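Local coordinates for protein RNA methyltransferase, TrmH family (Porphyromonas gingivalis, PDB 2I6D) that probably methylates RNA, as a knotted TrmH-family (SPOUT) methyltransferase that carries a predicted substrate-binding domain ahead of its methylase domain, at residues Tyr43-Leu48 against Ala89-Pro94. Residues are numbered along the deposited sequence; the frame is centred on the assembly and turned at random.
Sequences YRCRML and AVFDLP
Tyr43 CB presses on the Phe91 ring at CD1, 3.4 Å away, and the two aromatic rings lie oblique to each other, their planes 54° apart. Cys45 CB reaches the neighbouring ring atom, Phe91 CE1, at 3.7 Å. With its SG anti to the backbone N (chi1 -179°), Cys45 adds a loose, oblique sulfur-aromatic contact to the same ring, SG lying 5.0 Å from the Phe91 centroid. The carbonyl of Arg44 lies at the Phe91 edge. At the edge of the Tyr43 ring, CE1 meets Pro94 CG at 3.7 Å and the Asp92 carbonyl lies near the ring plane.

The backbones run antiparallel through a classic beta bulge, in which Arg46 and Met47 both face Val90. The oxygen of Val90 takes a bond from Arg46 N at 2.8 Å and a weak one from Met47 N at 3.4 Å; Val90 N returns a bond to Met47 O. Beyond the bulge, Asp92 N donates to Arg44 O at 2.8 Å. One water joins Arg44 N to Asp92 O, extending the pairing. Arg44 and Asp92 lie side by side, with Arg44 CB 3.6 Å from Asp92 OD2, but their charged atoms do not touch; Arg44 instead salt-bridges Asp63, and Arg46 salt-bridges Glu25.

Strands 45-51 and 87-92 form the centre of the four-stranded mixed sheet in the putative substrate-binding domain, flanked by strands 65-69 and 27-31 respectively. Helix 7-15 packs on the face bearing Met47 and Val90, and helix 33-39 meets Leu48 and Ala89 on the other, while Tyr43 OH bonds to Leu154 O, in the SpoU methylase region.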
# COMPACT_ATOMS: atom_id res chain seq x y z
N TYR A 43 -5.24 6.91 11.45
CA TYR A 43 -3.86 6.79 11.91
C TYR A 43 -3.69 7.71 13.08
O TYR A 43 -4.41 8.70 13.19
CB TYR A 43 -2.85 7.17 10.80
CG TYR A 43 -2.82 6.14 9.73
CD1 TYR A 43 -1.91 5.07 9.78
CD2 TYR A 43 -3.76 6.18 8.69
CE1 TYR A 43 -1.91 4.10 8.81
CE2 TYR A 43 -3.79 5.19 7.73
CZ TYR A 43 -2.86 4.16 7.78
OH TYR A 43 -2.88 3.19 6.82
N ARG A 44 -2.75 7.36 13.95
CA ARG A 44 -2.51 8.12 15.15
C ARG A 44 -1.54 9.23 14.81
O ARG A 44 -0.38 8.97 14.54
CB ARG A 44 -1.89 7.21 16.20
CG ARG A 44 -2.29 7.52 17.63
CD ARG A 44 -1.74 8.83 18.09
NE ARG A 44 -1.98 9.03 19.52
CZ ARG A 44 -1.61 10.12 20.19
NH1 ARG A 44 -1.86 10.21 21.51
NH2 ARG A 44 -0.97 11.12 19.56
N CYS A 45 -2.01 10.47 14.87
CA CYS A 45 -1.16 11.61 14.53
C CYS A 45 -0.32 12.08 15.75
O CYS A 45 -0.86 12.35 16.82
CB CYS A 45 -2.00 12.75 13.96
SG CYS A 45 -0.98 14.17 13.49
N ARG A 46 1.00 12.14 15.54
CA ARG A 46 2.02 12.52 16.53
C ARG A 46 2.35 14.02 16.41
O ARG A 46 2.64 14.70 17.40
CB ARG A 46 3.26 11.69 16.18
CG ARG A 46 4.44 11.69 17.14
CD ARG A 46 5.39 10.54 16.76
NE ARG A 46 6.75 10.71 17.25
CZ ARG A 46 7.69 9.77 17.21
NH1 ARG A 46 8.90 10.02 17.69
NH2 ARG A 46 7.42 8.57 16.71
N MSE A 47 2.36 14.50 15.17
CA MSE A 47 2.80 15.85 14.87
C MSE A 47 2.11 16.33 13.59
O MSE A 47 1.90 15.56 12.66
CB MSE A 47 4.32 15.86 14.69
CG MSE A 47 4.87 17.13 14.10
SE MSE A 47 6.85 17.22 14.29
CE MSE A 47 6.91 18.16 15.99
N LEU A 48 1.74 17.61 13.59
CA LEU A 48 1.07 18.23 12.43
C LEU A 48 1.65 19.63 12.28
O LEU A 48 1.58 20.44 13.19
CB LEU A 48 -0.44 18.27 12.64
CG LEU A 48 -1.26 18.76 11.45
CD1 LEU A 48 -1.11 17.82 10.24
CD2 LEU A 48 -2.73 18.89 11.86
N ALA A 89 2.14 15.84 8.13
CA ALA A 89 1.71 15.13 9.34
C ALA A 89 2.68 14.01 9.63
O ALA A 89 3.24 13.42 8.72
CB ALA A 89 0.26 14.55 9.14
N VAL A 90 2.86 13.68 10.91
CA VAL A 90 3.60 12.49 11.27
C VAL A 90 2.59 11.58 11.97
O VAL A 90 1.93 12.00 12.93
CB VAL A 90 4.79 12.79 12.19
CG1 VAL A 90 5.45 11.45 12.61
CG2 VAL A 90 5.85 13.68 11.47
N PHE A 91 2.46 10.35 11.47
CA PHE A 91 1.57 9.35 12.04
C PHE A 91 2.38 8.20 12.58
O PHE A 91 3.47 7.92 12.08
CB PHE A 91 0.65 8.77 10.97
CG PHE A 91 -0.34 9.76 10.42
CD1 PHE A 91 -1.42 10.20 11.18
CD2 PHE A 91 -0.22 10.20 9.11
CE1 PHE A 91 -2.35 11.12 10.65
CE2 PHE A 91 -1.16 11.09 8.56
CZ PHE A 91 -2.22 11.55 9.34
N ASP A 92 1.82 7.51 13.58
CA ASP A 92 2.36 6.26 14.03
C ASP A 92 2.25 5.20 12.95
O ASP A 92 1.20 5.04 12.31
CB ASP A 92 1.57 5.75 15.25
CG ASP A 92 1.92 6.47 16.53
OD1 ASP A 92 2.82 7.34 16.54
OD2 ASP A 92 1.27 6.14 17.54
N LEU A 93 3.34 4.46 12.77
CA LEU A 93 3.33 3.26 11.96
C LEU A 93 2.39 2.27 12.67
O LEU A 93 2.53 2.05 13.88
CB LEU A 93 4.76 2.74 11.91
CG LEU A 93 5.35 2.03 10.70
CD1 LEU A 93 5.12 2.82 9.43
CD2 LEU A 93 6.84 1.83 10.93
N PRO A 94 1.41 1.69 11.95
CA PRO A 94 0.47 0.76 12.54
C PRO A 94 1.21 -0.37 13.22
O PRO A 94 2.25 -0.82 12.72
CB PRO A 94 -0.30 0.21 11.34
CG PRO A 94 -0.17 1.20 10.31
CD PRO A 94 1.13 1.93 10.52
O HOH W 1 -1.28 4.95 13.37
O HOH W 2 5.41 7.16 16.73